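Local coordinates for antibiotic biosynthesis monooxygenase family protein (Shewanella oneidensis, PDB 2BBE) that is of unproven function but may act as a monooxygenase, built on the dimeric alpha/beta-barrel fold, at residues G46-E51 against V65-D70; C16-L21 against F98-Y103. All blocks are in the same frame, centred on the assembly; numbering follows the deposited sequence. Where two conformers were deposited one is given.

Contact 1: residues G46-E51 against V65-D70; sequences GCIRYE and VEKFVD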
loop_
_atom_site.group_PDB
_atom_site.type_symbol
_atom_site.label_atom_id
_atom_site.label_comp_id
_atom_site.label_asym_id
_atom_site.label_seq_id
_atom_site.Cartn_x
_atom_site.Cartn_y
_atom_site.Cartn_z
ATOM N N GLY A 46 -14.932 -0.906 3.275
ATOM C CA GLY A 46 -14.104 0.014 4.055
ATOM C C GLY A 46 -12.752 -0.534 4.515
ATOM O O GLY A 46 -12.031 0.153 5.236
ATOM N N CYS A 47 -12.392 -1.737 4.074
ATOM C CA CYS A 47 -11.057 -2.282 4.335
ATOM C C CYS A 47 -10.029 -1.767 3.326
ATOM O O CYS A 47 -10.217 -1.912 2.102
ATOM C CB CYS A 47 -11.063 -3.809 4.301
ATOM S SG CYS A 47 -9.394 -4.498 4.582
ATOM N N ILE A 48 -8.964 -1.148 3.829
ATOM C CA ILE A 48 -7.858 -0.656 2.967
ATOM C C ILE A 48 -6.728 -1.671 2.910
ATOM O O ILE A 48 -6.177 -1.949 1.839
ATOM C CB ILE A 48 -7.301 0.718 3.462
ATOM C CG1 ILE A 48 -8.385 1.805 3.389
ATOM C CG2 ILE A 48 -6.005 1.142 2.705
ATOM C CD1 ILE A 48 -7.997 3.122 4.161
ATOM N N ARG A 49 -6.424 -2.258 4.068
ATOM C CA ARG A 49 -5.297 -3.145 4.235
ATOM C C ARG A 49 -5.631 -4.183 5.285
ATOM O O ARG A 49 -6.218 -3.879 6.347
ATOM C CB ARG A 49 -4.030 -2.351 4.658
ATOM C CG ARG A 49 -2.838 -3.194 4.983
ATOM C CD ARG A 49 -1.637 -2.345 5.494
ATOM N NE ARG A 49 -1.268 -1.296 4.536
ATOM C CZ ARG A 49 -0.626 -0.173 4.860
ATOM N NH1 ARG A 49 -0.279 0.060 6.124
ATOM N NH2 ARG A 49 -0.313 0.706 3.920
ATOM N N TYR A 50 -5.248 -5.418 4.997
ATOM C CA TYR A 50 -5.420 -6.510 5.964
ATOM C C TYR A 50 -4.368 -7.580 5.718
ATOM O O TYR A 50 -4.609 -8.568 4.995
ATOM C CB TYR A 50 -6.829 -7.073 5.826
ATOM C CG TYR A 50 -7.316 -7.899 6.985
ATOM C CD1 TYR A 50 -7.502 -7.327 8.260
ATOM C CD2 TYR A 50 -7.649 -9.230 6.792
ATOM C CE1 TYR A 50 -7.997 -8.087 9.334
ATOM C CE2 TYR A 50 -8.161 -10.005 7.850
ATOM C CZ TYR A 50 -8.321 -9.421 9.107
ATOM O OH TYR A 50 -8.823 -10.199 10.110
ATOM N N GLU A 51 -3.197 -7.369 6.313
ATOM C CA GLU A 51 -2.015 -8.152 5.988
ATOM C C GLU A 51 -1.601 -8.995 7.182
ATOM O O GLU A 51 -1.495 -8.486 8.303
ATOM C CB GLU A 51 -0.864 -7.228 5.594
ATOM C CG GLU A 51 -1.150 -6.448 4.312
ATOM C CD GLU A 51 -0.044 -5.464 3.987
ATOM O OE1 GLU A 51 0.965 -5.400 4.733
ATOM O OE2 GLU A 51 -0.189 -4.756 2.968
ATOM N N VAL A 65 -1.607 -6.578 10.327
ATOM C CA VAL A 65 -1.398 -5.151 10.122
ATOM C C VAL A 65 -2.541 -4.678 9.232
ATOM O O VAL A 65 -2.705 -5.160 8.094
ATOM C CB VAL A 65 -0.019 -4.890 9.466
ATOM C CG1 VAL A 65 0.085 -3.415 8.948
ATOM C CG2 VAL A 65 1.101 -5.239 10.491
ATOM N N GLU A 66 -3.349 -3.760 9.762
ATOM C CA GLU A 66 -4.644 -3.453 9.165
ATOM C C GLU A 66 -4.829 -1.952 8.988
ATOM O O GLU A 66 -4.220 -1.159 9.728
ATOM C CB GLU A 66 -5.785 -3.970 10.077
ATOM C CG GLU A 66 -5.576 -5.376 10.676
ATOM C CD GLU A 66 -6.673 -5.774 11.681
ATOM O OE1 GLU A 66 -7.685 -5.044 11.820
ATOM O OE2 GLU A 66 -6.527 -6.840 12.330
ATOM N N LYS A 67 -5.696 -1.588 8.041
ATOM C CA LYS A 67 -6.128 -0.194 7.849
ATOM C C LYS A 67 -7.547 -0.166 7.285
ATOM O O LYS A 67 -7.888 -0.941 6.377
ATOM C CB LYS A 67 -5.157 0.584 6.939
ATOM C CG LYS A 67 -5.249 2.116 7.076
ATOM C CD LYS A 67 -4.369 2.884 6.051
ATOM C CE LYS A 67 -2.863 2.793 6.337
ATOM N NZ LYS A 67 -2.012 3.626 5.358
ATOM N N PHE A 68 -8.369 0.725 7.836
ATOM C CA PHE A 68 -9.776 0.895 7.458
ATOM C C PHE A 68 -10.064 2.366 7.211
ATOM O O PHE A 68 -9.383 3.244 7.757
ATOM C CB PHE A 68 -10.718 0.350 8.555
ATOM C CG PHE A 68 -10.574 -1.123 8.768
ATOM C CD1 PHE A 68 -9.603 -1.618 9.647
ATOM C CD2 PHE A 68 -11.373 -2.025 8.046
ATOM C CE1 PHE A 68 -9.433 -3.005 9.822
ATOM C CE2 PHE A 68 -11.212 -3.402 8.201
ATOM C CZ PHE A 68 -10.246 -3.892 9.085
ATOM N N VAL A 69 -11.059 2.636 6.366
ATOM C CA VAL A 69 -11.339 4.014 5.949
ATOM C C VAL A 69 -11.725 4.920 7.137
ATOM O O VAL A 69 -11.515 6.134 7.099
ATOM C CB VAL A 69 -12.418 4.065 4.828
ATOM C CG1 VAL A 69 -11.911 3.354 3.561
ATOM C CG2 VAL A 69 -13.714 3.456 5.298
ATOM N N ASP A 70 -12.291 4.321 8.188
ATOM C CA ASP A 70 -12.713 5.083 9.376
ATOM C C ASP A 70 -13.122 4.144 10.488
ATOM O O ASP A 70 -13.104 2.939 10.304
ATOM C CB ASP A 70 -13.828 6.106 9.069
ATOM C CG ASP A 70 -15.089 5.482 8.450
ATOM O OD1 ASP A 70 -15.436 4.315 8.707
ATOM O OD2 ASP A 70 -15.760 6.210 7.688
HETATM O O HOH W 1 -1.535 -0.235 8.554
HETATM O O HOH W 2 -9.032 -8.668 12.636
#

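Contact 2: residues C16-L21 against F98-Y103; sequences CVASFL and FHVETY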
loop_
_atom_site.group_PDB
_atom_site.type_symbol
_atom_site.label_atom_id
_atom_site.label_comp_id
_atom_site.label_asym_id
_atom_site.label_seq_id
_atom_site.Cartn_x
_atom_site.Cartn_y
_atom_site.Cartn_z
ATOM N N CYS A 16 -4.801 -0.672 12.615
ATOM C CA CYS A 16 -4.812 -1.627 13.725
ATOM C C CYS A 16 -3.681 -2.614 13.588
ATOM O O CYS A 16 -3.413 -3.139 12.482
ATOM C CB CYS A 16 -6.159 -2.383 13.811
ATOM S SG CYS A 16 -6.239 -3.620 15.151
ATOM N N VAL A 17 -3.001 -2.865 14.703
ATOM C CA VAL A 17 -2.011 -3.933 14.769
ATOM C C VAL A 17 -2.486 -4.927 15.831
ATOM O O VAL A 17 -2.700 -4.552 16.988
ATOM C CB VAL A 17 -0.597 -3.415 15.110
ATOM C CG1 VAL A 17 0.393 -4.595 15.224
ATOM C CG2 VAL A 17 -0.107 -2.406 14.031
ATOM N N ALA A 18 -2.666 -6.180 15.437
ATOM C CA ALA A 18 -3.210 -7.204 16.348
ATOM C C ALA A 18 -2.269 -8.408 16.309
ATOM O O ALA A 18 -2.154 -9.085 15.271
ATOM C CB ALA A 18 -4.662 -7.598 15.901
ATOM N N SER A 19 -1.575 -8.658 17.423
ATOM C CA SER A 19 -0.578 -9.719 17.485
ATOM C C SER A 19 -1.093 -10.819 18.375
ATOM O O SER A 19 -1.738 -10.549 19.405
ATOM C CB SER A 19 0.777 -9.218 18.013
ATOM O OG SER A 19 0.664 -8.675 19.328
ATOM N N PHE A 20 -0.791 -12.050 17.981
ATOM C CA PHE A 20 -1.255 -13.242 18.681
ATOM C C PHE A 20 -0.099 -14.178 18.903
ATOM O O PHE A 20 0.602 -14.537 17.948
ATOM C CB PHE A 20 -2.348 -13.943 17.866
ATOM C CG PHE A 20 -3.513 -13.047 17.557
ATOM C CD1 PHE A 20 -4.556 -12.900 18.480
ATOM C CD2 PHE A 20 -3.522 -12.280 16.385
ATOM C CE1 PHE A 20 -5.619 -12.033 18.221
ATOM C CE2 PHE A 20 -4.570 -11.418 16.119
ATOM C CZ PHE A 20 -5.628 -11.293 17.030
ATOM N N LEU A 21 0.110 -14.565 20.166
ATOM C CA LEU A 21 1.172 -15.522 20.499
ATOM C C LEU A 21 0.571 -16.910 20.643
ATOM O O LEU A 21 -0.184 -17.159 21.591
ATOM C CB LEU A 21 1.853 -15.136 21.816
ATOM C CG LEU A 21 3.069 -15.989 22.219
ATOM C CD1 LEU A 21 4.275 -15.724 21.277
ATOM C CD2 LEU A 21 3.442 -15.697 23.660
ATOM N N PHE A 98 -2.290 -12.175 23.603
ATOM C CA PHE A 98 -2.450 -11.370 22.406
ATOM C C PHE A 98 -2.455 -9.899 22.783
ATOM O O PHE A 98 -2.495 -9.554 23.957
ATOM C CB PHE A 98 -3.736 -11.771 21.645
ATOM C CG PHE A 98 -5.027 -11.384 22.352
ATOM C CD1 PHE A 98 -5.491 -12.111 23.453
ATOM C CD2 PHE A 98 -5.773 -10.297 21.902
ATOM C CE1 PHE A 98 -6.694 -11.751 24.109
ATOM C CE2 PHE A 98 -6.973 -9.922 22.547
ATOM C CZ PHE A 98 -7.440 -10.665 23.652
ATOM N N HIS A 99 -2.386 -9.035 21.781
ATOM C CA HIS A 99 -2.491 -7.603 22.011
ATOM C C HIS A 99 -3.116 -6.957 20.791
ATOM O O HIS A 99 -2.755 -7.270 19.659
ATOM C CB HIS A 99 -1.112 -6.985 22.281
ATOM C CG HIS A 99 -1.171 -5.540 22.674
ATOM N ND1 HIS A 99 -1.371 -5.134 23.978
ATOM C CD2 HIS A 99 -1.072 -4.407 21.941
ATOM C CE1 HIS A 99 -1.388 -3.814 24.035
ATOM N NE2 HIS A 99 -1.208 -3.345 22.812
ATOM N N VAL A 100 -4.068 -6.061 21.018
ATOM C CA VAL A 100 -4.684 -5.345 19.906
ATOM C C VAL A 100 -4.490 -3.858 20.189
ATOM O O VAL A 100 -4.731 -3.403 21.317
ATOM C CB VAL A 100 -6.201 -5.645 19.791
ATOM C CG1 VAL A 100 -6.851 -4.750 18.696
ATOM C CG2 VAL A 100 -6.460 -7.138 19.526
ATOM N N GLU A 101 -4.022 -3.105 19.197
ATOM C CA GLU A 101 -3.859 -1.664 19.367
ATOM C C GLU A 101 -4.352 -0.948 18.123
ATOM O O GLU A 101 -4.004 -1.341 17.016
ATOM C CB GLU A 101 -2.379 -1.296 19.583
ATOM C CG GLU A 101 -2.195 0.159 20.098
ATOM C CD GLU A 101 -1.331 0.232 21.365
ATOM O OE1 GLU A 101 -0.749 -0.805 21.765
ATOM O OE2 GLU A 101 -1.218 1.332 21.950
ATOM N N THR A 102 -5.152 0.105 18.302
ATOM C CA THR A 102 -5.563 0.927 17.146
ATOM C C THR A 102 -4.834 2.257 17.169
ATOM O O THR A 102 -4.391 2.716 18.239
ATOM C CB THR A 102 -7.101 1.171 17.092
ATOM O OG1 THR A 102 -7.490 1.922 18.248
ATOM C CG2 THR A 102 -7.859 -0.173 17.044
ATOM N N TYR A 103 -4.706 2.860 15.989
ATOM C CA TYR A 103 -3.875 4.023 15.776
ATOM C C TYR A 103 -4.509 4.964 14.744
ATOM O O TYR A 103 -5.362 4.533 13.950
ATOM C CB TYR A 103 -2.558 3.570 15.154
ATOM C CG TYR A 103 -1.648 2.721 16.010
ATOM C CD1 TYR A 103 -1.757 1.314 16.022
ATOM C CD2 TYR A 103 -0.618 3.317 16.746
ATOM C CE1 TYR A 103 -0.858 0.526 16.782
ATOM C CE2 TYR A 103 0.268 2.544 17.519
ATOM C CZ TYR A 103 0.143 1.157 17.524
ATOM O OH TYR A 103 1.030 0.402 18.267
#

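Contact 1: residues G46-E51 against V65-D70
A classic beta bulge interrupts the hairpin of strands 47-55 and 61-68: it sets two residues, Ile48 and Arg49, opposite the single residue Lys67, whose O accepts from Ile48 N (2.8 Å) and Arg49 N (3.0 Å). Arg49 N lies on a lone pair of that oxygen, whereas Ile48 N sits 28° above the carbonyl plane. Beyond the bulge, Glu51 and Val65 exchange two nearly straight bonds; before it, Val69 N donates to Gly46 O. In this ferredoxin-like sheet of the dimeric alpha/beta-barrel family, Cys47, Tyr50, Glu66 and Phe68 share the face covered by helices. The Glu66 chain, extended beyond CG, runs alongside the Tyr50 ring and brings CD to its edge, 3.6 Å from CE1, while a water joins Tyr50 OH to Glu66 OE2. Cys47 SG, anti to its backbone N, approaches the Phe68 ring obliquely, 4.9 Å from the centroid. On the other face the Arg49 and Lys67 chains cross; in the Lys67 conformer given, CE covers one guanidinium face and NZ lies 3.7 Å from Arg49 NH2, a repulsion presumably eased by Glu51 of the second subunit, which salt-bridges Arg49, and by Gln105, hydrogen-bonded to Lys67 NZ.

Contact 2: residues C16-L21 against F98-Y103
Phe20 and Phe98 lie side by side at one end of this antiparallel ladder, yet their rings take different courses from the backbone. Phe20 CG is anti to its carbonyl carbon (chi1 -57°), which brings CD1 to 3.5 Å from Phe98 CB. Phe98 instead puts CG in the crowded position between backbone N and carbonyl carbon (chi1 70°), so its ring leads away from strand 16-21 and the CB does most of the touching. Met91 of helix 81-94 meets both side chains, and Tyr86 packs edge-to-face with Phe20. Along the same face, Val100 spreads its two methyls: CG1, anti to the backbone N, reaches Cys16 SG at 3.8 Å, and CG2 reaches Ala18 CB at 4.1 Å. These strands, 8-22 and 95-107, are the first and last in sequence and neighbours in the ferredoxin-like sheet, paired here through hydrogen bonds that Val17 exchanges with Glu101 and Ser19 with His99; Val17 N meets Glu101 O at 2.9 Å, nearly along the C=O axis. The opposite face is more polar. With CG anti to the backbone N (chi1 -174°), His99 aims NE2 at Glu101 OE1, 2.8 Å away; the oxygen lies in the imidazole plane, but the donor comes from above the carboxylate plane. A bend at chi2 carries the Glu101 carboxylate away from strand 16-21. Arg61 and Ser55 of the second subunit hold its OE2; the carboxylate, partly balanced by Arg61, may still polarise His99. Tyr103 crosses Val17 obliquely, CE1 to CG2, its OH hydrogen-bonded to Thr63 OG1 of that subunit.

From the N terminus, strand 8-22 supplies residues 16-21 but waits for its partner in contact 2. The chain first passes through helices 27-35 and 38-42, then makes the hairpin that contact 1 closes over the 13 residues between its segments. Helices 71-78 and 81-94 follow before residues 98-103 return beside strand 8-22, closing the long loop in which contact 1 is nested. Strand 61-68 is the neighbour of 8-22, and Glu66 N probably hydrogen-bonds Cys16 O, joining the two contacts directly. With that central pairing, the two contacts complete the order 47-55, 61-68, 8-22, 95-107. Both contacts also touch the second subunit, and at Tyr103 the sheet continues into it.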